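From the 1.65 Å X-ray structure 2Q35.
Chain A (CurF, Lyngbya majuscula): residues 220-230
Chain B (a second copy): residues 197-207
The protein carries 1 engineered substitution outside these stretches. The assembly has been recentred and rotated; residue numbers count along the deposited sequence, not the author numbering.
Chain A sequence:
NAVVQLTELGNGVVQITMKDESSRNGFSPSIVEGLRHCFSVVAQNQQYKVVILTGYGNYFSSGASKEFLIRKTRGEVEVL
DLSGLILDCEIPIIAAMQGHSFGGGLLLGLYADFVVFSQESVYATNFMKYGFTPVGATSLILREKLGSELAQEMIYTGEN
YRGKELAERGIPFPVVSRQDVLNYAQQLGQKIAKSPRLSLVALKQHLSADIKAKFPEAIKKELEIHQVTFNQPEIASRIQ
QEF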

ATOM      1  N   LYS A 220      -4.637 -19.924  11.148  1.00 15.70           N
ATOM      2  CA  LYS A 220      -4.667 -21.362  10.862  1.00 16.68           C
ATOM      3  C   LYS A 220      -3.648 -21.796   9.811  1.00 16.00           C
ATOM      4  O   LYS A 220      -2.938 -22.808   9.996  1.00 15.54           O
ATOM      5  CB  LYS A 220      -6.098 -21.769  10.445  1.00 16.19           C
ATOM      6  CG  LYS A 220      -6.268 -23.246  10.039  1.00 18.63           C
ATOM      7  CD  LYS A 220      -7.693 -23.532   9.514  1.00 19.61           C
ATOM      8  CE  LYS A 220      -7.773 -24.923   8.864  1.00 22.30           C
ATOM      9  NZ  LYS A 220      -9.186 -25.420   8.707  1.00 29.19           N
ATOM     10  N   LYS A 221      -3.573 -21.045   8.710  1.00 15.87           N
ATOM     11  CA  LYS A 221      -2.654 -21.404   7.620  1.00 16.77           C
ATOM     12  C   LYS A 221      -1.187 -21.291   8.065  1.00 15.53           C
ATOM     13  O   LYS A 221      -0.362 -22.183   7.780  1.00 15.33           O
ATOM     14  CB  LYS A 221      -2.903 -20.552   6.373  1.00 17.65           C
ATOM     15  CG  LYS A 221      -4.198 -20.839   5.637  1.00 23.15           C
ATOM     16  CD  LYS A 221      -4.293 -20.017   4.365  1.00 22.54           C
ATOM     17  CE  LYS A 221      -5.570 -20.322   3.582  1.00 33.96           C
ATOM     18  NZ  LYS A 221      -5.839 -19.263   2.554  1.00 37.52           N
ATOM     19  N   GLU A 222      -0.854 -20.206   8.772  1.00 15.38           N
ATOM     20  CA  GLU A 222       0.504 -20.051   9.279  1.00 15.31           C
ATOM     21  C   GLU A 222       0.831 -21.154  10.290  1.00 15.67           C
ATOM     22  O   GLU A 222       1.919 -21.743  10.241  1.00 16.82           O
ATOM     23  CB  GLU A 222       0.716 -18.652   9.875  1.00 15.47           C
ATOM     24  CG  GLU A 222       0.790 -17.566   8.800  1.00 14.19           C
ATOM     25  CD  GLU A 222       1.485 -16.305   9.305  1.00 15.42           C
ATOM     26  OE1 GLU A 222       1.647 -16.196  10.543  1.00 16.23           O
ATOM     27  OE2 GLU A 222       1.859 -15.473   8.447  1.00 15.70           O
ATOM     28  N   LEU A 223      -0.107 -21.474  11.181  1.00 16.07           N
ATOM     29  CA  LEU A 223       0.131 -22.557  12.118  1.00 14.97           C
ATOM     30  C   LEU A 223       0.480 -23.877  11.419  1.00 15.40           C
ATOM     31  O   LEU A 223       1.441 -24.552  11.823  1.00 15.54           O
ATOM     32  CB  LEU A 223      -1.056 -22.743  13.074  1.00 15.25           C
ATOM     33  CG  LEU A 223      -0.786 -23.624  14.293  1.00 20.75           C
ATOM     34  CD1 LEU A 223       0.460 -23.189  15.060  1.00 20.86           C
ATOM     35  CD2 LEU A 223      -2.019 -23.663  15.224  1.00 18.27           C
ATOM     36  N   GLU A 224      -0.314 -24.245  10.408  1.00 15.35           N
ATOM     37  CA  GLU A 224      -0.123 -25.504   9.662  1.00 17.11           C
ATOM     38  C   GLU A 224       1.262 -25.621   9.020  1.00 17.12           C
ATOM     39  O   GLU A 224       1.898 -26.677   9.107  1.00 17.30           O
ATOM     40  CB  GLU A 224      -1.253 -25.722   8.634  1.00 18.24           C
ATOM     41  CG  GLU A 224      -2.429 -26.555   9.218  1.00 24.54           C
ATOM     42  CD  GLU A 224      -3.815 -26.290   8.588  1.00 24.11           C
ATOM     43  OE1 GLU A 224      -3.892 -25.864   7.404  1.00 35.63           O
ATOM     44  OE2 GLU A 224      -4.836 -26.526   9.301  1.00 26.03           O
ATOM     45  N   ILE A 225       1.733 -24.523   8.418  1.00 15.54           N
ATOM     46  CA  ILE A 225       3.025 -24.524   7.711  1.00 15.60           C
ATOM     47  C   ILE A 225       4.127 -24.504   8.768  1.00 16.34           C
ATOM     48  O   ILE A 225       5.163 -25.177   8.638  1.00 16.41           O
ATOM     49  CB  ILE A 225       3.136 -23.283   6.769  1.00 15.54           C
ATOM     50  CG1 ILE A 225       2.040 -23.332   5.701  1.00 18.48           C
ATOM     51  CG2 ILE A 225       4.539 -23.185   6.122  1.00 15.29           C
ATOM     52  CD1 ILE A 225       1.731 -21.968   5.084  1.00 17.52           C
ATOM     53  N   HIS A 226       3.889 -23.740   9.832  1.00 15.76           N
ATOM     54  CA  HIS A 226       4.839 -23.670  10.927  1.00 16.58           C
ATOM     55  C   HIS A 226       5.096 -25.027  11.535  1.00 16.71           C
ATOM     56  O   HIS A 226       6.233 -25.387  11.810  1.00 17.00           O
ATOM     57  CB  HIS A 226       4.375 -22.682  11.992  1.00 17.27           C
ATOM     58  CG  HIS A 226       5.228 -22.680  13.218  1.00 15.11           C
ATOM     59  ND1 HIS A 226       6.340 -21.875  13.349  1.00 18.40           N
ATOM     60  CD2 HIS A 226       5.114 -23.363  14.383  1.00 19.54           C
ATOM     61  CE1 HIS A 226       6.894 -22.086  14.531  1.00 19.92           C
ATOM     62  NE2 HIS A 226       6.171 -22.983  15.177  1.00 20.64           N
ATOM     63  N   GLN A 227       4.037 -25.804  11.733  1.00 17.13           N
ATOM     64  CA  GLN A 227       4.213 -27.128  12.304  1.00 18.49           C
ATOM     65  C   GLN A 227       5.125 -28.021  11.458  1.00 18.11           C
ATOM     66  O   GLN A 227       5.863 -28.842  12.006  1.00 20.26           O
ATOM     67  CB  GLN A 227       2.854 -27.770  12.561  1.00 19.99           C
ATOM     68  CG  GLN A 227       2.111 -27.113  13.731  1.00 23.85           C
ATOM     69  CD  GLN A 227       2.795 -27.349  15.073  1.00 33.69           C
ATOM     70  OE1 GLN A 227       3.349 -26.422  15.684  1.00 35.61           O
ATOM     71  NE2 GLN A 227       2.778 -28.600  15.530  1.00 35.47           N
ATOM     72  N   VAL A 228       5.086 -27.866  10.134  1.00 15.57           N
ATOM     73  CA  VAL A 228       5.948 -28.666   9.268  1.00 13.67           C
ATOM     74  C   VAL A 228       7.388 -28.155   9.343  1.00 14.38           C
ATOM     75  O   VAL A 228       8.322 -28.937   9.524  1.00 14.56           O
ATOM     76  CB  VAL A 228       5.463 -28.647   7.806  1.00 15.17           C
ATOM     77  CG1 VAL A 228       6.461 -29.340   6.881  1.00 16.54           C
ATOM     78  CG2 VAL A 228       4.123 -29.314   7.717  1.00 14.65           C
ATOM     79  N   THR A 229       7.557 -26.844   9.184  1.00 14.06           N
ATOM     80  CA  THR A 229       8.920 -26.298   9.071  1.00 15.36           C
ATOM     81  C   THR A 229       9.677 -26.238  10.398  1.00 15.47           C
ATOM     82  O   THR A 229      10.925 -26.275  10.406  1.00 16.35           O
ATOM     83  CB  THR A 229       8.938 -24.922   8.380  1.00 14.23           C
ATOM     84  OG1 THR A 229       8.253 -23.963   9.192  1.00 15.73           O
ATOM     85  CG2 THR A 229       8.306 -24.988   7.001  1.00 17.04           C
ATOM     86  N   PHE A 230       8.938 -26.119  11.500  1.00 15.90           N
ATOM     87  CA  PHE A 230       9.542 -26.110  12.846  1.00 17.10           C
ATOM     88  C   PHE A 230      10.049 -27.492  13.214  1.00 17.22           C
ATOM     89  O   PHE A 230      11.099 -27.638  13.868  1.00 18.21           O
ATOM     90  CB  PHE A 230       8.548 -25.607  13.897  1.00 16.55           C
ATOM     91  CG  PHE A 230       9.126 -25.500  15.284  1.00 20.30           C
ATOM     92  CD1 PHE A 230       9.768 -24.337  15.698  1.00 20.15           C
ATOM     93  CD2 PHE A 230       9.008 -26.549  16.175  1.00 19.54           C
ATOM     94  CE1 PHE A 230      10.305 -24.240  16.984  1.00 19.94           C
ATOM     95  CE2 PHE A 230       9.535 -26.475  17.464  1.00 22.43           C
ATOM     96  CZ  PHE A 230      10.182 -25.311  17.870  1.00 19.52           C
TER
ATOM     97  N   ARG B 197      16.131 -24.698   2.911  1.00 12.86           N
ATOM     98  CA  ARG B 197      15.410 -24.644   1.649  1.00 12.63           C
ATOM     99  C   ARG B 197      13.912 -24.955   1.839  1.00 12.93           C
ATOM    100  O   ARG B 197      13.060 -24.260   1.266  1.00 12.15           O
ATOM    101  CB  ARG B 197      16.022 -25.614   0.637  1.00 13.60           C
ATOM    102  CG  ARG B 197      15.478 -25.427  -0.754  1.00 13.88           C
ATOM    103  CD  ARG B 197      16.099 -26.410  -1.712  1.00 13.51           C
ATOM    104  NE  ARG B 197      15.642 -26.241  -3.092  1.00 15.86           N
ATOM    105  CZ  ARG B 197      14.489 -26.716  -3.568  1.00 17.17           C
ATOM    106  NH1 ARG B 197      13.627 -27.325  -2.762  1.00 15.43           N
ATOM    107  NH2 ARG B 197      14.183 -26.527  -4.837  1.00 15.72           N
ATOM    108  N   LEU B 198      13.606 -25.965   2.659  1.00 12.61           N
ATOM    109  CA  LEU B 198      12.216 -26.372   2.918  1.00 12.33           C
ATOM    110  C   LEU B 198      11.386 -25.185   3.399  1.00 12.19           C
ATOM    111  O   LEU B 198      10.250 -24.993   2.955  1.00 11.94           O
ATOM    112  CB  LEU B 198      12.133 -27.515   3.956  1.00 12.86           C
ATOM    113  CG  LEU B 198      10.767 -28.228   4.006  1.00 16.67           C
ATOM    114  CD1 LEU B 198      10.645 -29.247   2.879  1.00 22.50           C
ATOM    115  CD2 LEU B 198      10.524 -28.918   5.347  1.00 15.13           C
ATOM    116  N   SER B 199      11.983 -24.372   4.281  1.00 10.51           N
ATOM    117  CA  SER B 199      11.282 -23.222   4.855  1.00 10.48           C
ATOM    118  C   SER B 199      11.111 -22.115   3.817  1.00 10.75           C
ATOM    119  O   SER B 199      10.067 -21.445   3.766  1.00 10.82           O
ATOM    120  CB  SER B 199      12.049 -22.696   6.074  1.00  9.64           C
ATOM    121  OG  SER B 199      12.060 -23.658   7.122  1.00  9.41           O
ATOM    122  N   LEU B 200      12.133 -21.920   2.984  1.00 10.07           N
ATOM    123  CA  LEU B 200      12.038 -20.910   1.904  1.00 10.52           C
ATOM    124  C   LEU B 200      10.908 -21.249   0.926  1.00 11.06           C
ATOM    125  O   LEU B 200      10.115 -20.375   0.554  1.00 12.00           O
ATOM    126  CB  LEU B 200      13.361 -20.770   1.170  1.00 11.35           C
ATOM    127  CG  LEU B 200      14.486 -20.124   1.997  1.00 10.69           C
ATOM    128  CD1 LEU B 200      15.807 -20.294   1.205  1.00 12.50           C
ATOM    129  CD2 LEU B 200      14.188 -18.680   2.271  1.00 11.89           C
ATOM    130  N   VAL B 201      10.832 -22.519   0.528  1.00 11.81           N
ATOM    131  CA  VAL B 201       9.833 -22.974  -0.439  1.00 11.05           C
ATOM    132  C   VAL B 201       8.418 -22.813   0.155  1.00 10.33           C
ATOM    133  O   VAL B 201       7.516 -22.252  -0.494  1.00 10.69           O
ATOM    134  CB  VAL B 201      10.114 -24.422  -0.884  1.00 11.70           C
ATOM    135  CG1 VAL B 201       8.933 -24.971  -1.718  1.00  9.92           C
ATOM    136  CG2 VAL B 201      11.419 -24.474  -1.667  1.00 11.71           C
ATOM    137  N   ALA B 202       8.266 -23.225   1.409  1.00 10.45           N
ATOM    138  CA  ALA B 202       6.972 -23.159   2.109  1.00 10.35           C
ATOM    139  C   ALA B 202       6.516 -21.710   2.295  1.00 11.04           C
ATOM    140  O   ALA B 202       5.353 -21.353   2.044  1.00 11.44           O
ATOM    141  CB  ALA B 202       7.056 -23.866   3.424  1.00 10.92           C
ATOM    142  N   LEU B 203       7.458 -20.851   2.689  1.00 10.08           N
ATOM    143  CA  LEU B 203       7.130 -19.457   2.895  1.00 10.04           C
ATOM    144  C   LEU B 203       6.722 -18.804   1.586  1.00 10.92           C
ATOM    145  O   LEU B 203       5.741 -18.073   1.547  1.00 11.74           O
ATOM    146  CB  LEU B 203       8.351 -18.712   3.498  1.00  8.77           C
ATOM    147  CG  LEU B 203       8.097 -17.231   3.783  1.00 10.57           C
ATOM    148  CD1 LEU B 203       6.983 -17.040   4.797  1.00 12.00           C
ATOM    149  CD2 LEU B 203       9.431 -16.562   4.289  1.00 12.29           C
ATOM    150  N   LYS B 204       7.501 -19.031   0.526  1.00 10.54           N
ATOM    151  CA  LYS B 204       7.220 -18.390  -0.763  1.00 10.03           C
ATOM    152  C   LYS B 204       5.845 -18.800  -1.266  1.00 11.25           C
ATOM    153  O   LYS B 204       5.078 -17.951  -1.775  1.00 11.93           O
ATOM    154  CB  LYS B 204       8.299 -18.737  -1.808  1.00 11.69           C
ATOM    155  CG  LYS B 204       7.955 -18.152  -3.158  1.00 10.74           C
ATOM    156  CD  LYS B 204       9.029 -18.352  -4.183  1.00 10.28           C
ATOM    157  CE  LYS B 204       8.491 -18.026  -5.568  1.00  9.77           C
ATOM    158  NZ  LYS B 204       9.576 -17.563  -6.471  1.00 11.54           N
ATOM    159  N   GLN B 205       5.505 -20.075  -1.082  1.00 10.69           N
ATOM    160  CA  GLN B 205       4.183 -20.560  -1.530  1.00 11.38           C
ATOM    161  C   GLN B 205       3.062 -19.815  -0.777  1.00 12.44           C
ATOM    162  O   GLN B 205       2.070 -19.353  -1.367  1.00 13.57           O
ATOM    163  CB  GLN B 205       4.061 -22.061  -1.320  1.00 12.31           C
ATOM    164  CG  GLN B 205       2.688 -22.574  -1.741  1.00 16.17           C
ATOM    165  CD  GLN B 205       2.602 -24.060  -1.813  1.00 22.14           C
ATOM    166  OE1 GLN B 205       2.438 -24.619  -2.888  1.00 27.53           O
ATOM    167  NE2 GLN B 205       2.710 -24.721  -0.670  1.00 19.84           N
ATOM    168  N   HIS B 206       3.241 -19.694   0.533  1.00 10.02           N
ATOM    169  CA  HIS B 206       2.292 -18.981   1.377  1.00 11.18           C
ATOM    170  C   HIS B 206       2.156 -17.504   0.979  1.00 11.86           C
ATOM    171  O   HIS B 206       1.039 -17.023   0.751  1.00 12.32           O
ATOM    172  CB  HIS B 206       2.727 -19.131   2.834  1.00 11.11           C
ATOM    173  CG  HIS B 206       1.910 -18.319   3.793  1.00 13.20           C
ATOM    174  ND1 HIS B 206       0.621 -18.651   4.134  1.00 13.84           N
ATOM    175  CD2 HIS B 206       2.207 -17.189   4.477  1.00 16.34           C
ATOM    176  CE1 HIS B 206       0.146 -17.750   4.982  1.00 15.29           C
ATOM    177  NE2 HIS B 206       1.095 -16.861   5.218  1.00 18.17           N
ATOM    178  N   LEU B 207       3.287 -16.802   0.850  1.00 12.42           N
ATOM    179  CA  LEU B 207       3.273 -15.377   0.523  1.00 13.06           C
ATOM    180  C   LEU B 207       2.714 -15.072  -0.873  1.00 13.27           C
ATOM    181  O   LEU B 207       2.156 -13.992  -1.099  1.00 14.94           O
ATOM    182  CB  LEU B 207       4.682 -14.778   0.641  1.00 12.08           C
ATOM    183  CG  LEU B 207       5.251 -14.757   2.057  1.00 11.01           C
ATOM    184  CD1 LEU B 207       6.711 -14.319   2.058  1.00 15.05           C
ATOM    185  CD2 LEU B 207       4.442 -13.824   2.939  1.00 13.73           C
TER
HETATM  186  O   HOH W   1      12.358 -26.390   7.967  1.00 31.51           O

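Both stretches are helical, and they lie side by side in nearly antiparallel fashion: their N-to-C directions differ by 169°, and the axes come within 9.9 Å. The CA–CA distances show that the spacing is not uniform. It is 5.7 Å between T229(A) CA and S199(B) CA, 7.0 Å between I225(A) CA and A202(B) CA, and 8.2 Å between E222(A) CA and H206(B) CA; the backbones are closest at the T229(A)/S199(B) pair and farthest apart, of the three, at E222(A)/H206(B), where a histidine ring lies between the helices. Together the stretches bury 363 Å². No direct hydrogen bond joins them; the contact consists of van der Waals packing, including polar atoms, and one bridging water.

Along chain B, the first residue to touch the partner is L198(B). Its CA-to-CB bond points toward chain A, and its CD2 lies 4.4 Å from V228(A) CG1, a loose apolar contact between two exposed side chains.

At S199(B) the packing is closer. The CA-to-CB bond of S199(B) points sideways, chi1 is in the m well, and S199(B) OG lies 3.6 Å from T229(A) CB, a van der Waals approach to carbon. The polar link here is made by water 1, which donates to T229(A) O at 2.8 Å and to S199(B) OG at 2.9 Å. One solvent molecule thus ties a backbone carbonyl of chain A to a side-chain hydroxyl of chain B.

One turn on, A202(B) presents only a methyl group toward chain A, and two side chains of the other helix pack against it: I225(A) CG2 is 3.8 Å from A202(B) CB, and T229(A) CG2 is 4.0 Å from the same atom. I225(A) and T229(A) are four residues apart, about one helical turn, so both can reach this methyl from a single side of their helix.

H206(B), a further turn along, has the largest covered area of any residue here, 83 Å². Its CA-to-CB bond points toward chain A and chi1 is 174° (t); H206(B) ND1 lies 3.6 Å from I225(A) CD1 and H206(B) CE1 lies 4.4 Å from K221(A) CB; both carbons approach the ring obliquely. The lysine contributes the base of its side chain, since its end leads away. The acidic neighbour E222(A) starts sideways but its end comes nearer, bringing OE2 to 3.6 Å from H206(B) NE2. That pair is a close polar approach without a hydrogen bond, and both atoms are hydrogen-bonded elsewhere in the structure.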